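Local coordinates for protein HTH-type transcriptional regulator KdgR (Escherichia coli, PDB 1YSP) that represses transcription of genes for transport and breakdown of 2-keto-3-deoxygluconate by binding DNA, here seen as its C-terminal domain alone, at residues Q12-E22 / Y157-I168. Numbering follows the deposited sequence. Where two conformers were deposited one is given.
Sequences QMRELSRLTKE and YVAMLHTAARKI. With SO4 (sulfate ion), chain B.
L16 reaches across with both methyls: CD2 lies 3.6 Å from M160 CB, while CD1 touches A164 CB and L161 CD2. M160 runs the opposite way past T20, its bent chain (chi3 -82°) bringing CE to a tight 3.5 Å from T20 CG2 and SD near L19 CD1. Where the backbones come nearest, Q12 CB rests on A164 CB at 3.9 Å and Q12 CG on I168 CG1; the Q12 side chain crosses K167 roughly at right angles, OE1 3.6 Å from K167 CD. A water donates to Q12 OE1 and accepts from K167 NZ, which bonds weakly to a sulfate, probably from crystallisation. At the other end Y157 OH donates to the anti lone pair of E22 OE2 at 2.6 Å, carboxylate and ring planes 76° apart; R153 also bonds this hydroxyl. A phenylalanine at Y157 would probably cost E22 and R153 their bonds to the hydroxyl, leaving the carboxylate freer to turn. T20 OG1 donates to L16 O and accepts from E22 N, the latter an ST turn ending helix 4-20. Helices 12-20 and 157-168 pack nearly antiparallel (162°, closest axis approach 9.9 Å) on the sheet, as in the GAF-like effector-binding domain of IclR regulators.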
loop_
_atom_site.group_PDB
_atom_site.type_symbol
_atom_site.label_atom_id
_atom_site.label_comp_id
_atom_site.label_asym_id
_atom_site.label_seq_id
_atom_site.Cartn_x
_atom_site.Cartn_y
_atom_site.Cartn_z
ATOM N N GLN A 12 -8.803 -12.390 -4.694
ATOM C CA GLN A 12 -9.083 -11.712 -3.441
ATOM C C GLN A 12 -9.450 -10.241 -3.670
ATOM O O GLN A 12 -10.262 -9.666 -2.904
ATOM C CB GLN A 12 -7.891 -11.856 -2.481
ATOM C CG GLN A 12 -7.564 -13.297 -2.120
ATOM C CD GLN A 12 -8.716 -13.995 -1.449
ATOM O OE1 GLN A 12 -9.452 -13.392 -0.651
ATOM N NE2 GLN A 12 -8.898 -15.290 -1.768
ATOM N N MET A 13 -8.890 -9.665 -4.715
ATOM C CA MET A 13 -9.222 -8.260 -5.094
ATOM C C MET A 13 -10.650 -8.154 -5.634
ATOM O O MET A 13 -11.398 -7.220 -5.334
ATOM C CB MET A 13 -8.222 -7.742 -6.100
ATOM C CG MET A 13 -6.785 -7.508 -5.487
ATOM S SD MET A 13 -5.536 -7.252 -6.760
ATOM C CE MET A 13 -5.934 -5.614 -7.382
ATOM N N ARG A 14 -11.038 -9.133 -6.459
ATOM C CA ARG A 14 -12.433 -9.173 -6.927
ATOM C C ARG A 14 -13.400 -9.333 -5.753
ATOM O O ARG A 14 -14.430 -8.643 -5.710
ATOM C CB ARG A 14 -12.638 -10.217 -8.045
ATOM C CG ARG A 14 -11.918 -9.849 -9.353
ATOM C CD ARG A 14 -11.714 -11.078 -10.314
ATOM N NE ARG A 14 -11.142 -10.612 -11.568
ATOM C CZ ARG A 14 -11.823 -10.187 -12.621
ATOM N NH1 ARG A 14 -13.142 -10.228 -12.637
ATOM N NH2 ARG A 14 -11.174 -9.733 -13.664
ATOM N N GLU A 15 -13.026 -10.150 -4.762
ATOM C CA GLU A 15 -13.766 -10.257 -3.506
ATOM C C GLU A 15 -13.894 -8.922 -2.678
ATOM O O GLU A 15 -14.980 -8.553 -2.196
ATOM C CB GLU A 15 -13.224 -11.414 -2.671
ATOM C CG GLU A 15 -13.935 -11.650 -1.341
ATOM C CD GLU A 15 -15.284 -12.392 -1.450
ATOM O OE1 GLU A 15 -15.930 -12.446 -2.522
ATOM O OE2 GLU A 15 -15.689 -12.932 -0.415
ATOM N N LEU A 16 -12.791 -8.199 -2.536
ATOM C CA LEU A 16 -12.862 -6.877 -1.898
ATOM C C LEU A 16 -13.738 -5.906 -2.691
ATOM O O LEU A 16 -14.465 -5.118 -2.101
ATOM C CB LEU A 16 -11.447 -6.280 -1.777
ATOM C CG LEU A 16 -10.552 -6.915 -0.716
ATOM C CD1 LEU A 16 -9.043 -6.564 -1.030
ATOM C CD2 LEU A 16 -10.993 -6.487 0.730
ATOM N N SER A 17 -13.650 -5.932 -4.010
ATOM C CA SER A 17 -14.464 -5.056 -4.849
ATOM C C SER A 17 -15.947 -5.385 -4.636
ATOM O O SER A 17 -16.765 -4.485 -4.394
ATOM C CB SER A 17 -14.072 -5.172 -6.305
ATOM O OG SER A 17 -15.033 -4.588 -7.186
ATOM N N ARG A 18 -16.270 -6.683 -4.677
ATOM C CA ARG A 18 -17.610 -7.171 -4.334
ATOM C C ARG A 18 -18.079 -6.681 -2.960
ATOM O O ARG A 18 -19.224 -6.228 -2.818
ATOM C CB ARG A 18 -17.634 -8.725 -4.337
ATOM C CG ARG A 18 -19.032 -9.323 -4.214
ATOM C CD ARG A 18 -18.965 -10.864 -4.125
ATOM N NE ARG A 18 -18.480 -11.315 -2.828
ATOM C CZ ARG A 18 -19.202 -11.359 -1.711
ATOM N NH1 ARG A 18 -20.461 -10.949 -1.711
ATOM N NH2 ARG A 18 -18.673 -11.801 -0.592
ATOM N N LEU A 19 -17.229 -6.809 -1.941
ATOM C CA LEU A 19 -17.650 -6.436 -0.582
ATOM C C LEU A 19 -17.717 -4.905 -0.370
ATOM O O LEU A 19 -18.492 -4.427 0.467
ATOM C CB LEU A 19 -16.756 -7.064 0.479
ATOM C CG LEU A 19 -16.640 -8.609 0.626
ATOM C CD1 LEU A 19 -15.331 -8.979 1.368
ATOM C CD2 LEU A 19 -17.779 -9.211 1.311
ATOM N N THR A 20 -16.911 -4.138 -1.100
ATOM C CA THR A 20 -16.729 -2.720 -0.723
ATOM C C THR A 20 -17.104 -1.731 -1.802
ATOM O O THR A 20 -17.279 -0.540 -1.503
ATOM C CB THR A 20 -15.236 -2.396 -0.300
ATOM O OG1 THR A 20 -14.392 -2.485 -1.434
ATOM C CG2 THR A 20 -14.748 -3.292 0.793
ATOM N N LYS A 21 -17.158 -2.200 -3.050
ATOM C CA LYS A 21 -17.333 -1.380 -4.256
ATOM C C LYS A 21 -16.222 -0.343 -4.492
ATOM O O LYS A 21 -16.397 0.581 -5.283
ATOM C CB LYS A 21 -18.700 -0.668 -4.282
ATOM C CG LYS A 21 -19.868 -1.574 -3.982
ATOM C CD LYS A 21 -20.444 -2.167 -5.236
ATOM C CE LYS A 21 -21.971 -2.041 -5.196
ATOM N NZ LYS A 21 -22.633 -3.319 -5.507
ATOM N N GLU A 22 -15.093 -0.506 -3.798
ATOM C CA GLU A 22 -13.995 0.467 -3.869
ATOM C C GLU A 22 -13.002 0.031 -4.958
ATOM O O GLU A 22 -13.099 -1.122 -5.444
ATOM C CB GLU A 22 -13.279 0.520 -2.520
ATOM C CG GLU A 22 -14.117 1.005 -1.284
ATOM C CD GLU A 22 -14.444 2.516 -1.283
ATOM O OE1 GLU A 22 -14.080 3.210 -2.244
ATOM O OE2 GLU A 22 -15.089 2.983 -0.312
ATOM N N TYR A 157 -12.256 -1.863 6.648
ATOM C CA TYR A 157 -11.439 -1.957 5.415
ATOM C C TYR A 157 -10.109 -2.621 5.721
ATOM O O TYR A 157 -9.655 -3.456 4.944
ATOM C CB TYR A 157 -11.216 -0.576 4.763
ATOM C CG TYR A 157 -12.354 -0.090 3.911
ATOM C CD1 TYR A 157 -13.633 -0.689 3.967
ATOM C CD2 TYR A 157 -12.189 1.001 3.078
ATOM C CE1 TYR A 157 -14.660 -0.212 3.227
ATOM C CE2 TYR A 157 -13.238 1.477 2.310
ATOM C CZ TYR A 157 -14.472 0.866 2.402
ATOM O OH TYR A 157 -15.492 1.340 1.633
ATOM N N VAL A 158 -9.515 -2.290 6.859
ATOM C CA VAL A 158 -8.204 -2.840 7.240
ATOM C C VAL A 158 -8.372 -4.349 7.495
ATOM O O VAL A 158 -7.559 -5.176 7.040
ATOM C CB VAL A 158 -7.615 -2.112 8.471
ATOM C CG1 VAL A 158 -6.443 -2.912 9.116
ATOM C CG2 VAL A 158 -7.188 -0.647 8.105
ATOM N N ALA A 159 -9.463 -4.686 8.179
ATOM C CA ALA A 159 -9.736 -6.086 8.529
ATOM C C ALA A 159 -9.944 -6.905 7.269
ATOM O O ALA A 159 -9.332 -7.985 7.124
ATOM C CB ALA A 159 -10.943 -6.180 9.472
ATOM N N MET A 160 -10.694 -6.367 6.306
ATOM C CA MET A 160 -10.902 -7.124 5.046
ATOM C C MET A 160 -9.624 -7.208 4.187
ATOM O O MET A 160 -9.385 -8.215 3.501
ATOM C CB MET A 160 -11.999 -6.510 4.191
ATOM C CG MET A 160 -13.405 -6.563 4.833
ATOM S SD MET A 160 -14.594 -5.728 3.751
ATOM C CE MET A 160 -14.352 -4.030 4.175
ATOM N N LEU A 161 -8.839 -6.121 4.159
ATOM C CA LEU A 161 -7.504 -6.177 3.474
ATOM C C LEU A 161 -6.619 -7.282 4.085
ATOM O O LEU A 161 -5.962 -8.031 3.346
ATOM C CB LEU A 161 -6.796 -4.805 3.599
ATOM C CG LEU A 161 -7.298 -3.798 2.598
ATOM C CD1 LEU A 161 -6.733 -2.394 2.983
ATOM C CD2 LEU A 161 -6.889 -4.158 1.170
ATOM N N HIS A 162 -6.552 -7.331 5.410
ATOM C CA HIS A 162 -5.719 -8.315 6.109
ATOM C C HIS A 162 -6.148 -9.744 5.780
ATOM O O HIS A 162 -5.308 -10.613 5.491
ATOM C CB HIS A 162 -5.742 -8.089 7.603
ATOM C CG HIS A 162 -4.760 -7.057 8.066
ATOM N ND1 HIS A 162 -3.478 -6.963 7.553
ATOM C CD2 HIS A 162 -4.851 -6.108 9.025
ATOM C CE1 HIS A 162 -2.841 -5.976 8.157
ATOM N NE2 HIS A 162 -3.648 -5.444 9.054
ATOM N N THR A 163 -7.443 -9.991 5.794
ATOM C CA THR A 163 -7.960 -11.320 5.321
ATOM C C THR A 163 -7.514 -11.660 3.917
ATOM O O THR A 163 -6.952 -12.755 3.670
ATOM C CB THR A 163 -9.507 -11.356 5.427
ATOM O OG1 THR A 163 -9.852 -11.042 6.776
ATOM C CG2 THR A 163 -10.078 -12.748 5.022
ATOM N N ALA A 164 -7.743 -10.739 2.985
ATOM C CA ALA A 164 -7.353 -10.930 1.590
ATOM C C ALA A 164 -5.846 -11.178 1.458
ATOM O O ALA A 164 -5.404 -12.170 0.818
ATOM C CB ALA A 164 -7.760 -9.690 0.757
ATOM N N ALA A 165 -5.040 -10.306 2.096
ATOM C CA ALA A 165 -3.576 -10.450 2.042
ATOM C C ALA A 165 -3.061 -11.762 2.653
ATOM O O ALA A 165 -2.128 -12.364 2.126
ATOM C CB ALA A 165 -2.904 -9.252 2.719
ATOM N N ARG A 166 -3.646 -12.177 3.772
ATOM C CA ARG A 166 -3.200 -13.399 4.396
ATOM C C ARG A 166 -3.431 -14.612 3.499
ATOM O O ARG A 166 -2.563 -15.489 3.417
ATOM C CB ARG A 166 -3.810 -13.539 5.771
ATOM C CG ARG A 166 -3.020 -12.727 6.787
ATOM C CD ARG A 166 -3.888 -12.218 7.896
ATOM N NE ARG A 166 -3.156 -11.305 8.774
ATOM C CZ ARG A 166 -3.718 -10.326 9.480
ATOM N NH1 ARG A 166 -5.026 -10.118 9.408
ATOM N NH2 ARG A 166 -2.970 -9.543 10.254
ATOM N N LYS A 167 -4.563 -14.628 2.788
ATOM C CA LYS A 167 -4.846 -15.700 1.808
ATOM C C LYS A 167 -3.831 -15.674 0.656
ATOM O O LYS A 167 -3.219 -16.716 0.290
ATOM C CB LYS A 167 -6.310 -15.620 1.310
ATOM C CG LYS A 167 -7.366 -15.868 2.414
ATOM C CD LYS A 167 -8.821 -15.898 1.809
ATOM C CE LYS A 167 -9.821 -16.441 2.819
ATOM N NZ LYS A 167 -11.176 -15.876 2.464
ATOM N N ILE A 168 -3.593 -14.494 0.093
ATOM C CA ILE A 168 -2.597 -14.376 -0.995
ATOM C C ILE A 168 -1.199 -14.867 -0.551
ATOM O O ILE A 168 -0.520 -15.610 -1.292
ATOM C CB ILE A 168 -2.459 -12.930 -1.502
ATOM C CG1 ILE A 168 -3.793 -12.396 -2.067
ATOM C CG2 ILE A 168 -1.346 -12.818 -2.590
ATOM C CD1 ILE A 168 -3.753 -10.801 -2.327
HETATM S S SO4 B . -12.614 -16.690 -1.630
HETATM O O1 SO4 B . -13.980 -17.237 -1.553
HETATM O O2 SO4 B . -12.641 -15.206 -1.388
HETATM O O3 SO4 B . -11.832 -17.291 -0.635
HETATM O O4 SO4 B . -12.019 -16.960 -2.975
HETATM O O HOH W 1 -10.955 -13.020 1.441
#